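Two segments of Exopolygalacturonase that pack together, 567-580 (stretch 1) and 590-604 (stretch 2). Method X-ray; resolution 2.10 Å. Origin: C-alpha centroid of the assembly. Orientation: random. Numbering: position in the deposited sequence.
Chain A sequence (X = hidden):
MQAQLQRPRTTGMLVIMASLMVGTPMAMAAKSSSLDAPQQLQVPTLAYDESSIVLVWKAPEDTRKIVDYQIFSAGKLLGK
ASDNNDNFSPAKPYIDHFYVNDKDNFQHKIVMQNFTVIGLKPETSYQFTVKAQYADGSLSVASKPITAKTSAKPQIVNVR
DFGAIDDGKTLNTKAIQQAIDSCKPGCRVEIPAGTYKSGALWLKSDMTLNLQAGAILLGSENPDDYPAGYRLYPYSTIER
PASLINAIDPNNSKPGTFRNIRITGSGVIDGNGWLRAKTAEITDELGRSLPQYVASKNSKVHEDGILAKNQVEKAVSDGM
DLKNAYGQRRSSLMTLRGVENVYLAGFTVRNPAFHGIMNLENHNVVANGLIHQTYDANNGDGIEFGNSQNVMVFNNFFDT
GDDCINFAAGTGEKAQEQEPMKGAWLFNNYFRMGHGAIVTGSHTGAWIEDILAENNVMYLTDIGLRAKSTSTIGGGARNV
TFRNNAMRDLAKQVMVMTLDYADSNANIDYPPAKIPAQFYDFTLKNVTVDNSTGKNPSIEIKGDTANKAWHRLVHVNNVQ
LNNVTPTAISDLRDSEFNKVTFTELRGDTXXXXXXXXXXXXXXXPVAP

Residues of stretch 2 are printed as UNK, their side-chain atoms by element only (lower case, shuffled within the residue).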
# COMPACT_ATOMS: atom_id res chain seq x y z
N THR A 567 -6.76 7.94 25.48
CA THR A 567 -5.46 8.17 24.86
C THR A 567 -4.31 7.93 25.85
O THR A 567 -4.51 7.94 27.06
CB THR A 567 -5.31 9.62 24.36
OG1 THR A 567 -5.35 10.52 25.48
CG2 THR A 567 -6.41 9.99 23.33
N ALA A 568 -3.10 7.73 25.31
CA ALA A 568 -1.85 7.69 26.08
C ALA A 568 -0.79 8.39 25.25
O ALA A 568 -0.32 7.87 24.24
CB ALA A 568 -1.42 6.25 26.43
N ILE A 569 -0.43 9.59 25.68
CA ILE A 569 0.42 10.45 24.90
C ILE A 569 1.62 10.87 25.77
O ILE A 569 1.47 11.64 26.72
CB ILE A 569 -0.40 11.67 24.34
CG1 ILE A 569 -1.50 11.15 23.38
CG2 ILE A 569 0.53 12.71 23.68
CD1 ILE A 569 -2.68 12.07 23.19
N SER A 570 2.76 10.30 25.45
CA SER A 570 3.97 10.78 26.06
C SER A 570 5.10 11.16 25.17
O SER A 570 5.33 10.63 24.11
CB SER A 570 4.39 9.95 27.25
OG SER A 570 5.06 8.79 26.86
N ASP A 571 5.83 12.11 25.68
CA ASP A 571 7.02 12.61 24.98
C ASP A 571 6.66 13.36 23.71
O ASP A 571 7.17 13.05 22.62
CB ASP A 571 8.00 11.48 24.67
CG ASP A 571 8.36 10.67 25.90
OD1 ASP A 571 8.54 11.27 26.99
OD2 ASP A 571 8.45 9.43 25.79
N LEU A 572 5.82 14.36 23.86
CA LEU A 572 5.36 15.13 22.72
C LEU A 572 5.56 16.62 22.96
O LEU A 572 5.32 17.11 24.05
CB LEU A 572 3.90 14.81 22.45
CG LEU A 572 3.28 15.45 21.21
CD1 LEU A 572 3.80 14.79 19.94
CD2 LEU A 572 1.77 15.37 21.31
N ARG A 573 6.00 17.34 21.93
CA ARG A 573 6.20 18.78 22.05
C ARG A 573 5.58 19.54 20.89
O ARG A 573 5.43 18.98 19.80
CB ARG A 573 7.69 19.10 22.12
CG ARG A 573 8.41 18.32 23.18
CD ARG A 573 9.69 18.99 23.60
NE ARG A 573 10.22 18.34 24.80
CZ ARG A 573 11.17 18.86 25.59
NH1 ARG A 573 11.70 20.05 25.30
NH2 ARG A 573 11.58 18.18 26.65
N ASP A 574 5.26 20.81 21.12
CA ASP A 574 4.78 21.74 20.06
C ASP A 574 3.56 21.21 19.27
O ASP A 574 3.42 21.46 18.05
CB ASP A 574 5.92 22.17 19.10
CG ASP A 574 7.30 22.26 19.78
OD1 ASP A 574 7.39 22.77 20.92
OD2 ASP A 574 8.30 21.83 19.15
N SER A 575 2.67 20.51 19.97
CA SER A 575 1.52 19.87 19.34
C SER A 575 0.15 20.37 19.84
O SER A 575 0.03 20.77 21.00
CB SER A 575 1.63 18.36 19.52
OG SER A 575 2.84 17.88 18.95
N GLU A 576 -0.87 20.35 18.99
CA GLU A 576 -2.23 20.72 19.42
C GLU A 576 -3.36 19.77 18.97
O GLU A 576 -3.33 19.25 17.86
CB GLU A 576 -2.58 22.18 19.07
CG GLU A 576 -2.76 22.48 17.60
CD GLU A 576 -1.45 22.52 16.86
OE1 GLU A 576 -0.43 22.91 17.47
OE2 GLU A 576 -1.45 22.16 15.65
N PHE A 577 -4.35 19.59 19.85
CA PHE A 577 -5.48 18.69 19.65
C PHE A 577 -6.82 19.44 19.75
O PHE A 577 -7.39 19.58 20.84
CB PHE A 577 -5.43 17.56 20.68
CG PHE A 577 -4.17 16.76 20.65
CD1 PHE A 577 -3.06 17.14 21.41
CD2 PHE A 577 -4.08 15.62 19.85
CE1 PHE A 577 -1.88 16.40 21.38
CE2 PHE A 577 -2.90 14.87 19.81
CZ PHE A 577 -1.80 15.26 20.58
N ASN A 578 -7.33 19.88 18.60
CA ASN A 578 -8.53 20.69 18.52
C ASN A 578 -9.76 20.00 17.93
O ASN A 578 -9.69 19.39 16.86
CB ASN A 578 -8.23 21.98 17.77
CG ASN A 578 -7.13 22.77 18.44
OD1 ASN A 578 -6.88 22.60 19.66
ND2 ASN A 578 -6.42 23.58 17.67
N LYS A 579 -10.87 20.10 18.66
CA LYS A 579 -12.15 19.53 18.25
C LYS A 579 -12.04 18.02 18.07
O LYS A 579 -12.46 17.46 17.06
CB LYS A 579 -12.69 20.21 16.99
CG LYS A 579 -12.65 21.75 17.07
CD LYS A 579 -12.75 22.37 15.68
CE LYS A 579 -14.14 22.15 15.09
NZ LYS A 579 -15.17 22.52 16.11
N VAL A 580 -11.45 17.36 19.07
CA VAL A 580 -11.44 15.91 19.15
C VAL A 580 -12.57 15.54 20.11
O VAL A 580 -12.49 15.81 21.31
CB VAL A 580 -10.08 15.37 19.65
CG1 VAL A 580 -10.06 13.82 19.60
CG2 VAL A 580 -8.92 15.95 18.87
N UNK A 590 -10.85 11.07 28.49
CA UNK A 590 -10.15 10.77 27.24
C UNK A 590 -8.65 11.10 27.27
O UNK A 590 -7.85 10.31 26.76
c UNK A 590 -11.47 12.75 26.99
c UNK A 590 -11.79 12.20 28.34
c UNK A 590 -10.89 11.63 26.22
N UNK A 591 -8.29 12.22 27.89
CA UNK A 591 -6.93 12.78 27.79
C UNK A 591 -5.95 12.40 28.91
O UNK A 591 -6.20 12.66 30.09
c UNK A 591 -6.80 14.51 22.31
c UNK A 591 -7.03 14.29 27.67
c UNK A 591 -7.94 15.09 22.79
n UNK A 591 -9.16 15.59 24.93
c UNK A 591 -7.69 14.72 26.39
c UNK A 591 -6.02 13.96 24.54
c UNK A 591 -8.13 15.09 24.18
c UNK A 591 -7.19 14.54 25.07
c UNK A 591 -8.90 15.36 26.26
c UNK A 591 -5.84 13.95 23.16
N UNK A 592 -4.83 11.80 28.51
CA UNK A 592 -3.77 11.36 29.44
C UNK A 592 -2.39 11.80 28.94
O UNK A 592 -1.86 11.24 27.98
n UNK A 592 -6.51 8.64 31.80
c UNK A 592 -3.80 9.84 29.63
c UNK A 592 -7.10 8.70 30.62
n UNK A 592 -6.22 9.13 29.73
c UNK A 592 -5.20 9.04 31.66
c UNK A 592 -5.01 9.35 30.36
N UNK A 593 -1.81 12.78 29.63
CA UNK A 593 -0.55 13.41 29.21
C UNK A 593 0.58 13.36 30.25
O UNK A 593 0.43 13.92 31.34
c UNK A 593 -3.55 15.80 26.48
c UNK A 593 -0.77 14.87 28.86
c UNK A 593 -2.84 15.57 27.65
c UNK A 593 -1.65 15.06 25.20
c UNK A 593 -0.95 14.84 26.37
c UNK A 593 -1.54 15.09 27.61
c UNK A 593 -2.96 15.54 25.26
N UNK A 594 1.70 12.74 29.90
CA UNK A 594 2.93 12.90 30.68
C UNK A 594 4.11 13.26 29.78
O UNK A 594 4.18 12.81 28.64
c UNK A 594 3.24 11.66 31.55
o UNK A 594 3.68 10.54 30.79
N UNK A 595 5.01 14.09 30.33
CA UNK A 595 6.28 14.44 29.70
C UNK A 595 6.12 15.28 28.43
O UNK A 595 6.85 15.10 27.45
o UNK A 595 9.81 13.62 30.68
c UNK A 595 7.67 12.52 30.76
o UNK A 595 8.80 13.53 32.64
c UNK A 595 8.84 13.28 31.41
c UNK A 595 7.15 13.20 29.47
N UNK A 596 5.19 16.22 28.46
CA UNK A 596 4.89 17.05 27.29
C UNK A 596 5.36 18.48 27.50
O UNK A 596 5.48 18.94 28.63
c UNK A 596 2.49 17.56 28.07
c UNK A 596 2.91 15.65 26.47
c UNK A 596 3.36 17.04 26.92
N UNK A 597 5.62 19.17 26.40
CA UNK A 597 5.93 20.59 26.45
C UNK A 597 5.28 21.32 25.28
O UNK A 597 5.61 21.05 24.13
c UNK A 597 7.45 20.83 26.48
c UNK A 597 9.84 23.57 27.73
n UNK A 597 11.33 23.71 27.67
c UNK A 597 9.35 22.41 26.87
c UNK A 597 7.86 22.19 27.03
N UNK A 598 4.37 22.23 25.60
CA UNK A 598 3.69 23.07 24.61
C UNK A 598 2.55 22.39 23.78
O UNK A 598 2.61 22.32 22.55
c UNK A 598 4.15 25.00 23.01
o UNK A 598 3.28 25.68 23.55
c UNK A 598 4.73 23.80 23.73
n UNK A 598 4.62 25.25 21.80
N UNK A 599 1.52 21.91 24.49
CA UNK A 599 0.25 21.33 23.95
C UNK A 599 -0.78 21.50 25.10
O UNK A 599 -0.31 21.52 26.23
c UNK A 599 0.48 19.80 23.54
c UNK A 599 -0.81 18.98 23.55
c UNK A 599 1.55 19.11 24.39
N UNK A 600 -2.12 21.65 24.95
CA UNK A 600 -3.01 22.22 23.87
C UNK A 600 -3.66 20.99 23.21
O UNK A 600 -3.24 20.61 22.12
n UNK A 600 0.32 26.69 22.64
c UNK A 600 -2.28 23.15 22.91
c UNK A 600 -1.97 25.68 22.66
c UNK A 600 -1.09 26.82 23.15
c UNK A 600 -1.85 24.46 23.58
N UNK A 601 -4.69 20.36 23.82
CA UNK A 601 -6.17 20.72 23.84
C UNK A 601 -6.92 22.10 23.86
O UNK A 601 -7.19 22.69 24.91
c UNK A 601 -6.91 19.76 24.84
c UNK A 601 -8.31 19.41 24.33
c UNK A 601 -6.09 18.49 25.05
N UNK A 602 -7.33 22.52 22.66
CA UNK A 602 -8.44 23.48 22.41
C UNK A 602 -8.31 25.00 22.70
O UNK A 602 -9.31 25.62 23.07
c UNK A 602 -10.55 22.00 22.04
o UNK A 602 -11.04 20.96 22.52
o UNK A 602 -10.69 22.31 20.84
c UNK A 602 -9.79 22.95 23.00
N UNK A 603 -7.13 25.62 22.62
CA UNK A 603 -5.83 25.03 22.90
C UNK A 603 -5.49 25.55 24.29
O UNK A 603 -5.35 26.77 24.49
N UNK A 604 -5.37 24.64 25.26
CA UNK A 604 -5.45 25.03 26.66
C UNK A 604 -4.95 24.04 27.72
O UNK A 604 -5.65 23.07 28.03
c UNK A 604 -6.92 25.35 27.03
c UNK A 604 -7.34 26.82 26.96
c UNK A 604 -7.52 29.01 28.18
n UNK A 604 -6.85 29.80 29.27
c UNK A 604 -7.13 27.54 28.29
O HOH W 1 -10.07 18.69 21.44

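Position 590 has three side-chain carbons that close a ring onto the backbone N; none touches stretch 1. It is Pro 590. Pro 590 O accepts from Thr 567 N at 2.9 Å and from Thr 567 OG1 at 2.8 Å.

Position 591 has one carbon, then fused five- and six-membered rings holding eight carbons and one nitrogen. The ring edge meets Ile 569 and Val 580, and a face of the Phe 577 ring lies against it. It is Trp 591. Trp 591 CZ3 is 3.7 Å from Ile 569 CD1.

Position 592 has one carbon, then a five-membered ring of three carbons and two nitrogens. Its CB is 3.3 Å from Thr 567 O. It is His 592.

Position 593 has one carbon, then a ring of six carbons, near Ile 569 and Phe 577. With no oxygen on the ring, it is Phe 593. Phe 593 CE2 is 3.5 Å from Ile 569 CG2.

Position 594 has one carbon and one oxygen, beside Ser 570. It is Ser 594.

Position 595 has three carbons, the third carrying two oxygens. Its CB is 3.4 Å from Asp 571 OD1. The two oxygens make it an acid, and the third carbon makes it Glu 595, not Asp. Its end leads away from stretch 1, yet Glu 595 OE1 lies 4.6 Å from Asp 571 OD1, like charges close together.

Position 596 has one carbon carrying two more, near Leu 572. It is Val 596.

Position 597 has four carbons in a row ending in nitrogen. The third lies over one face of the Arg 573 guanidinium. It is Lys 597. Lys 597 CD is 3.7 Å from Arg 573 NH1.

Position 598 has two carbons, the second carrying one oxygen and one nitrogen, near Asp 574. It is Asn 598.

Position 599 has three carbons, branched at the first, at the Phe 577 ring edge. It is Val 599.

Position 600 has four carbons ending in nitrogen. Its CB is 4.0 Å from Glu 576 CB; its end leads away. It is Lys 600, preceded by a cis peptide.

Position 601 has one carbon carrying two more, beside Phe 577 O. It is Val 601.

Position 602 has two carbons, the second carrying two oxygens, beside Asn 578 and Lys 579. It is Asp 602. Asp 602 OD2 accepts from Lys 579 N at 3.1 Å.

Position 603 has no side chain. Its CA is 4.2 Å from Asn 578 OD1. It is Gly 603.

Position 604 has four carbons ending in nitrogen and touches nothing on stretch 1. It is Lys 604.

The stretches pair in parallel at Ile 569 and Ser 570. Backbone bonds set the register, including Lys 597 N to Leu 572 O at 3.1 Å. Phe 577 gathers Trp 591, Phe 593 and Val 599 into an apolar cluster, while charged side chains lie outside it.

Stretch 2 590-604: PWHFSEVKNVKVDGK
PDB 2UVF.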